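Matching sites in probable hydrogenase maturation factor HypB from Methanocaldococcus jannaschii, a protein that probably serves in the maturation of [NiFe] hydrogenases, where its low GTPase activity is needed to insert nickel into the hydrogenase metal centre (PDB 2HF8 (chain A, 2.10 Å), residues S49-L54 and I144-T149), and in its relative hydrogenase expression/formation protein (HypB) from Archaeoglobus fulgidus (PDB 2WSM (chain B, 2.30 Å), residues S41-L46 and V134-V139). One frame, after least-squares fit of the local backbone (RMSD 0.36 Å); residues are numbered along the deposited sequences.

Structure 1 (2HF8); sequences SGKTLL and IVVIST. With MG (magnesium ion), chain C; GSP (5'-guanosine-diphosphate-monothiophosphate), chain D.
With CG1 of Val146 anti to the backbone N (chi1 -175°), its two methyls part: CG2 meets CD2 of Leu54 at 4.0 Å, while CG1 lies 4.0 Å from CB of Ser49 and 4.5 Å from N of Gly50. The contact is buried in the nucleotide-binding domain, where the P-loop and the start of helix 51-62 pack on strand 142-148, between strands 39-45 and 168-172 of the parallel sheet. CB of Ser49 rests 3.2 Å from the carbonyl O of Val146. Ser49 OG, beside its backbone N at chi1 -68°, is hydrogen-bonded to Glu151, which also binds Ser148 OG, itself bonded to Thr150. CG of Lys51 runs 4.3 Å from CB of Val146; bends at chi3 and chi4 then bring NZ to within 2.7 Å of O1B of the nucleotide analogue, also held by the amides of Gly50 and Lys51. The Walker A-like loop thus wraps the beta phosphate, as in P-loop NTPases. Thr52 OG1 binds the magnesium ion at 2.0 Å, alongside O3G and O2B of the analogue, a water, Asp80 and Glu125.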
loop_
_atom_site.group_PDB
_atom_site.type_symbol
_atom_site.label_atom_id
_atom_site.label_comp_id
_atom_site.label_asym_id
_atom_site.label_seq_id
_atom_site.Cartn_x
_atom_site.Cartn_y
_atom_site.Cartn_z
ATOM N N SER A 49 -3.957 2.390 -6.346
ATOM C CA SER A 49 -5.425 2.341 -6.373
ATOM C C SER A 49 -6.058 3.216 -7.460
ATOM O O SER A 49 -7.157 2.918 -7.944
ATOM C CB SER A 49 -5.989 2.756 -5.017
ATOM O OG SER A 49 -5.688 1.796 -4.022
ATOM N N GLY A 50 -5.374 4.303 -7.816
ATOM C CA GLY A 50 -5.839 5.207 -8.870
ATOM C C GLY A 50 -6.036 6.659 -8.457
ATOM O O GLY A 50 -6.775 7.391 -9.118
ATOM N N LYS A 51 -5.369 7.077 -7.378
ATOM C CA LYS A 51 -5.467 8.451 -6.852
ATOM C C LYS A 51 -5.090 9.519 -7.886
ATOM O O LYS A 51 -5.839 10.468 -8.098
ATOM C CB LYS A 51 -4.595 8.631 -5.596
ATOM C CG LYS A 51 -4.938 7.706 -4.417
ATOM C CD LYS A 51 -4.007 7.934 -3.207
ATOM C CE LYS A 51 -2.610 7.325 -3.384
ATOM N NZ LYS A 51 -2.625 5.919 -3.888
ATOM N N THR A 52 -3.926 9.360 -8.515
ATOM C CA THR A 52 -3.447 10.322 -9.517
ATOM C C THR A 52 -4.384 10.403 -10.729
ATOM O O THR A 52 -4.759 11.502 -11.149
ATOM C CB THR A 52 -1.996 10.027 -9.956
ATOM O OG1 THR A 52 -1.162 9.913 -8.789
ATOM C CG2 THR A 52 -1.451 11.138 -10.849
ATOM N N LEU A 53 -4.790 9.249 -11.261
ATOM C CA LEU A 53 -5.669 9.218 -12.433
ATOM C C LEU A 53 -7.029 9.839 -12.126
ATOM O O LEU A 53 -7.608 10.502 -12.979
ATOM C CB LEU A 53 -5.825 7.789 -12.995
ATOM C CG LEU A 53 -6.522 7.635 -14.357
ATOM C CD1 LEU A 53 -5.829 8.456 -15.442
ATOM C CD2 LEU A 53 -6.624 6.161 -14.784
ATOM N N LEU A 54 -7.521 9.635 -10.903
ATOM C CA LEU A 54 -8.772 10.245 -10.463
ATOM C C LEU A 54 -8.639 11.764 -10.428
ATOM O O LEU A 54 -9.492 12.472 -10.953
ATOM C CB LEU A 54 -9.212 9.703 -9.089
ATOM C CG LEU A 54 -10.471 10.316 -8.449
ATOM C CD1 LEU A 54 -11.712 10.170 -9.333
ATOM C CD2 LEU A 54 -10.724 9.755 -7.043
ATOM N N ILE A 144 -11.104 11.432 1.151
ATOM C CA ILE A 144 -11.476 10.443 0.142
ATOM C C ILE A 144 -10.518 9.261 0.234
ATOM O O ILE A 144 -9.296 9.444 0.212
ATOM C CB ILE A 144 -11.459 11.049 -1.305
ATOM C CG1 ILE A 144 -12.468 12.205 -1.419
ATOM C CG2 ILE A 144 -11.729 9.956 -2.365
ATOM C CD1 ILE A 144 -12.311 13.081 -2.665
ATOM N N VAL A 145 -11.066 8.053 0.366
ATOM C CA VAL A 145 -10.237 6.853 0.344
ATOM C C VAL A 145 -10.508 6.074 -0.941
ATOM O O VAL A 145 -11.649 5.703 -1.230
ATOM C CB VAL A 145 -10.447 5.947 1.595
ATOM C CG1 VAL A 145 -9.644 4.643 1.464
ATOM C CG2 VAL A 145 -10.039 6.676 2.868
ATOM N N VAL A 146 -9.451 5.843 -1.710
ATOM C CA VAL A 146 -9.563 5.124 -2.969
ATOM C C VAL A 146 -8.923 3.746 -2.821
ATOM O O VAL A 146 -7.746 3.632 -2.495
ATOM C CB VAL A 146 -8.881 5.902 -4.125
ATOM C CG1 VAL A 146 -9.103 5.193 -5.474
ATOM C CG2 VAL A 146 -9.381 7.350 -4.168
ATOM N N ILE A 147 -9.716 2.702 -3.017
ATOM C CA ILE A 147 -9.168 1.354 -3.119
ATOM C C ILE A 147 -9.555 0.802 -4.477
ATOM O O ILE A 147 -10.348 1.413 -5.200
ATOM C CB ILE A 147 -9.604 0.389 -1.957
ATOM C CG1 ILE A 147 -11.135 0.282 -1.818
ATOM C CG2 ILE A 147 -8.886 0.752 -0.646
ATOM C CD1 ILE A 147 -11.785 1.343 -0.925
ATOM N N SER A 148 -8.972 -0.324 -4.853
ATOM C CA SER A 148 -9.287 -0.893 -6.150
ATOM C C SER A 148 -9.525 -2.390 -6.051
ATOM O O SER A 148 -9.040 -3.037 -5.124
ATOM C CB SER A 148 -8.201 -0.547 -7.170
ATOM O OG SER A 148 -7.024 -1.283 -6.940
ATOM N N THR A 149 -10.279 -2.932 -7.005
ATOM C CA THR A 149 -10.644 -4.351 -6.977
ATOM C C THR A 149 -9.413 -5.259 -7.008
ATOM O O THR A 149 -9.442 -6.362 -6.464
ATOM C CB THR A 149 -11.590 -4.733 -8.138
ATOM O OG1 THR A 149 -10.910 -4.575 -9.388
ATOM C CG2 THR A 149 -12.841 -3.859 -8.121
HETATM MG MG MG C . -0.315 8.619 -7.504
HETATM P PG GSP D . 0.491 5.755 -6.373
HETATM O O3B GSP D . -0.657 5.192 -7.347
HETATM S S1G GSP D . 0.266 5.175 -4.780
HETATM O O2G GSP D . 1.842 5.222 -6.900
HETATM O O3G GSP D . 0.473 7.292 -6.351
HETATM P PB GSP D . -2.087 5.886 -7.631
HETATM O O1B GSP D . -3.052 5.530 -6.573
HETATM O O2B GSP D . -1.987 7.351 -7.823
HETATM P PA GSP D . -2.399 5.629 -10.466
HETATM O O1A GSP D . -3.305 6.760 -10.777
HETATM O O2A GSP D . -0.976 5.957 -10.727
HETATM O O3A GSP D . -2.574 5.116 -8.952
HETATM O "O5'" GSP D . -2.901 4.332 -11.259
HETATM C "C5'" GSP D . -2.240 3.089 -11.123
HETATM C "C4'" GSP D . -2.470 2.252 -12.377
HETATM O "O4'" GSP D . -3.817 1.826 -12.447
HETATM C "C3'" GSP D . -2.218 3.009 -13.674
HETATM O "O3'" GSP D . -1.631 2.063 -14.540
HETATM C "C2'" GSP D . -3.599 3.391 -14.167
HETATM O "O2'" GSP D . -3.677 3.483 -15.565
HETATM C "C1'" GSP D . -4.415 2.216 -13.679
HETATM N N9 GSP D . -5.831 2.468 -13.379
HETATM C C8 GSP D . -6.347 3.380 -12.490
HETATM N N7 GSP D . -7.692 3.230 -12.482
HETATM C C5 GSP D . -8.029 2.231 -13.333
HETATM C C6 GSP D . -9.249 1.664 -13.695
HETATM O O6 GSP D . -10.291 2.087 -13.204
HETATM N N1 GSP D . -9.279 0.625 -14.607
HETATM C C2 GSP D . -8.104 0.149 -15.157
HETATM N N2 GSP D . -8.130 -0.848 -16.032
HETATM N N3 GSP D . -6.899 0.710 -14.801
HETATM C C4 GSP D . -6.863 1.734 -13.898
HETATM O O HOH W 1 0.442 7.719 -9.181
#

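Structure 2 (2WSM); sequences SGKTLL and VVMVSV.
CG of Met136 stands anti to the carbonyl carbon (chi1 -66°), and after an extended chi2 the chain bends at chi3 (66°), bringing the thioether in under the helix start. There SD meets CD2 of Leu46 at 3.6 Å, and the terminal CE lies 3.5 Å from the carbonyl O of Gly42 and equally near that of Ser41. The end of the methionine thus lies against both Leu46 and the P-loop backbone of this Walker A-like strand-loop-helix. CB of Ser41 rests 3.5 Å from the carbonyl O of Met136. Ser41 OG, between the backbone N and the carbonyl carbon at chi1 60°, is hydrogen-bonded to the carbonyl O of Ala38, while Ser138 OG bonds to Thr140. CG of Lys43 runs 3.9 Å from SD of Met136; beyond its bend at chi3 the chain extends, and NZ forms a salt bridge with Asp66 and hydrogen bonds to the carbonyls of Gly37 and Asn116. Thr44 OG1 is hydrogen-bonded to Glu115, though this pairing may simply reflect the shape of the metal site.

Structure 1 against structure 2
Both chains lay the same Ser-Gly-Lys-Thr-Leu-Leu P-loop and helix start against the same strand, with the CA atoms coinciding within the error; Thr52(A), Leu53(A), Leu54(A) and their counterparts keep their places. The main exchange is Val146(A) for Met136(B). CG2 of Val146(A) and CG of Met136(B) fall 0.4 Å apart, but SD and CE of Met136(B) and CG1 of Val146(A) have no counterparts. Contact with Leu54(A) or Leu46(B) is kept. The serine beside it is turned, chi1 -68° in Ser49(A) against 60° in Ser41(B), placing the OG atoms 2.6 Å apart, yet CB of Ser49(A) stays 3.2 Å from O of Val146(A) and CB of Ser41(B) 3.5 Å from O of Met136(B). OG of Ser148(A) and OG of Ser138(B) stand 1.4 Å apart. Lys43(B) is extended at chi4 where Lys51(A) is bent, their NZ atoms 2.1 Å apart, which may be related to the nucleotide and magnesium ion modelled in structure 1 alone. Of the smaller exchanges, Val134(B) matches both branches of Ile144(A) but not its CD1; CG1 of Ile147(A) lies 0.5 Å from CG1 of Val137(B) after superposition, their remaining methyls having no counterparts; and hydroxyl OG1 of Thr149(A) gives way to methyl CG2 of Val139(B), 0.4 Å apart.

Structure 2 (2WSM)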
loop_
_atom_site.group_PDB
_atom_site.type_symbol
_atom_site.label_atom_id
_atom_site.label_comp_id
_atom_site.label_asym_id
_atom_site.label_seq_id
_atom_site.Cartn_x
_atom_site.Cartn_y
_atom_site.Cartn_z
ATOM N N SER B 41 -4.115 2.475 -6.422
ATOM C CA SER B 41 -5.549 2.620 -6.183
ATOM C C SER B 41 -6.143 3.596 -7.193
ATOM O O SER B 41 -7.362 3.694 -7.327
ATOM C CB SER B 41 -5.848 3.042 -4.735
ATOM O OG SER B 41 -5.235 4.283 -4.427
ATOM N N GLY B 42 -5.267 4.299 -7.912
ATOM C CA GLY B 42 -5.661 5.171 -9.004
ATOM C C GLY B 42 -5.910 6.624 -8.621
ATOM O O GLY B 42 -6.726 7.300 -9.237
ATOM N N LYS B 43 -5.202 7.108 -7.609
ATOM C CA LYS B 43 -5.408 8.465 -7.110
ATOM C C LYS B 43 -5.005 9.516 -8.138
ATOM O O LYS B 43 -5.698 10.516 -8.327
ATOM C CB LYS B 43 -4.617 8.683 -5.816
ATOM C CG LYS B 43 -4.980 7.724 -4.687
ATOM C CD LYS B 43 -4.059 7.883 -3.491
ATOM C CE LYS B 43 -2.676 7.330 -3.791
ATOM N NZ LYS B 43 -1.812 7.330 -2.593
ATOM N N THR B 44 -3.876 9.287 -8.801
ATOM C CA THR B 44 -3.351 10.247 -9.763
ATOM C C THR B 44 -4.265 10.404 -10.974
ATOM O O THR B 44 -4.546 11.525 -11.402
ATOM C CB THR B 44 -1.939 9.846 -10.234
ATOM O OG1 THR B 44 -1.056 9.825 -9.110
ATOM C CG2 THR B 44 -1.402 10.825 -11.272
ATOM N N LEU B 45 -4.722 9.285 -11.529
ATOM C CA LEU B 45 -5.587 9.325 -12.702
ATOM C C LEU B 45 -6.909 10.007 -12.381
ATOM O O LEU B 45 -7.408 10.812 -13.171
ATOM C CB LEU B 45 -5.835 7.923 -13.260
ATOM C CG LEU B 45 -6.741 7.839 -14.495
ATOM C CD1 LEU B 45 -6.197 8.699 -15.619
ATOM C CD2 LEU B 45 -6.902 6.402 -14.966
ATOM N N LEU B 46 -7.479 9.685 -11.222
ATOM C CA LEU B 46 -8.716 10.339 -10.805
ATOM C C LEU B 46 -8.535 11.853 -10.733
ATOM O O LEU B 46 -9.424 12.613 -11.120
ATOM C CB LEU B 46 -9.203 9.806 -9.459
ATOM C CG LEU B 46 -10.495 10.453 -8.946
ATOM C CD1 LEU B 46 -11.663 10.165 -9.888
ATOM C CD2 LEU B 46 -10.816 9.984 -7.540
ATOM N N VAL B 134 -11.151 11.345 1.318
ATOM C CA VAL B 134 -11.552 10.298 0.403
ATOM C C VAL B 134 -10.572 9.135 0.534
ATOM O O VAL B 134 -9.357 9.333 0.656
ATOM C CB VAL B 134 -11.632 10.809 -1.053
ATOM C CG1 VAL B 134 -11.997 9.676 -2.005
ATOM C CG2 VAL B 134 -12.663 11.931 -1.157
ATOM N N VAL B 135 -11.110 7.929 0.546
ATOM C CA VAL B 135 -10.285 6.741 0.593
ATOM C C VAL B 135 -10.608 5.898 -0.625
ATOM O O VAL B 135 -11.748 5.486 -0.814
ATOM C CB VAL B 135 -10.500 5.913 1.883
ATOM C CG1 VAL B 135 -9.554 4.721 1.895
ATOM C CG2 VAL B 135 -10.280 6.763 3.110
ATOM N N MET B 136 -9.595 5.669 -1.452
ATOM C CA MET B 136 -9.743 4.938 -2.695
ATOM C C MET B 136 -9.164 3.542 -2.565
ATOM O O MET B 136 -8.071 3.367 -2.035
ATOM C CB MET B 136 -9.013 5.671 -3.823
ATOM C CG MET B 136 -9.610 7.026 -4.179
ATOM S SD MET B 136 -8.785 7.797 -5.590
ATOM C CE MET B 136 -9.214 6.662 -6.905
ATOM N N VAL B 137 -9.893 2.552 -3.061
ATOM C CA VAL B 137 -9.353 1.206 -3.161
ATOM C C VAL B 137 -9.715 0.581 -4.511
ATOM O O VAL B 137 -10.828 0.748 -5.018
ATOM C CB VAL B 137 -9.832 0.309 -1.996
ATOM C CG1 VAL B 137 -11.320 -0.010 -2.132
ATOM C CG2 VAL B 137 -9.017 -0.960 -1.940
ATOM N N SER B 138 -8.761 -0.124 -5.097
ATOM C CA SER B 138 -8.994 -0.812 -6.358
ATOM C C SER B 138 -9.357 -2.273 -6.079
ATOM O O SER B 138 -8.892 -2.844 -5.089
ATOM C CB SER B 138 -7.751 -0.708 -7.252
ATOM O OG SER B 138 -7.650 -1.811 -8.136
ATOM N N VAL B 139 -10.188 -2.867 -6.939
ATOM C CA VAL B 139 -10.606 -4.259 -6.756
ATOM C C VAL B 139 -9.438 -5.221 -6.900
ATOM O O VAL B 139 -9.501 -6.350 -6.429
ATOM C CB VAL B 139 -11.732 -4.706 -7.733
ATOM C CG1 VAL B 139 -13.030 -3.965 -7.446
ATOM C CG2 VAL B 139 -11.293 -4.555 -9.189
#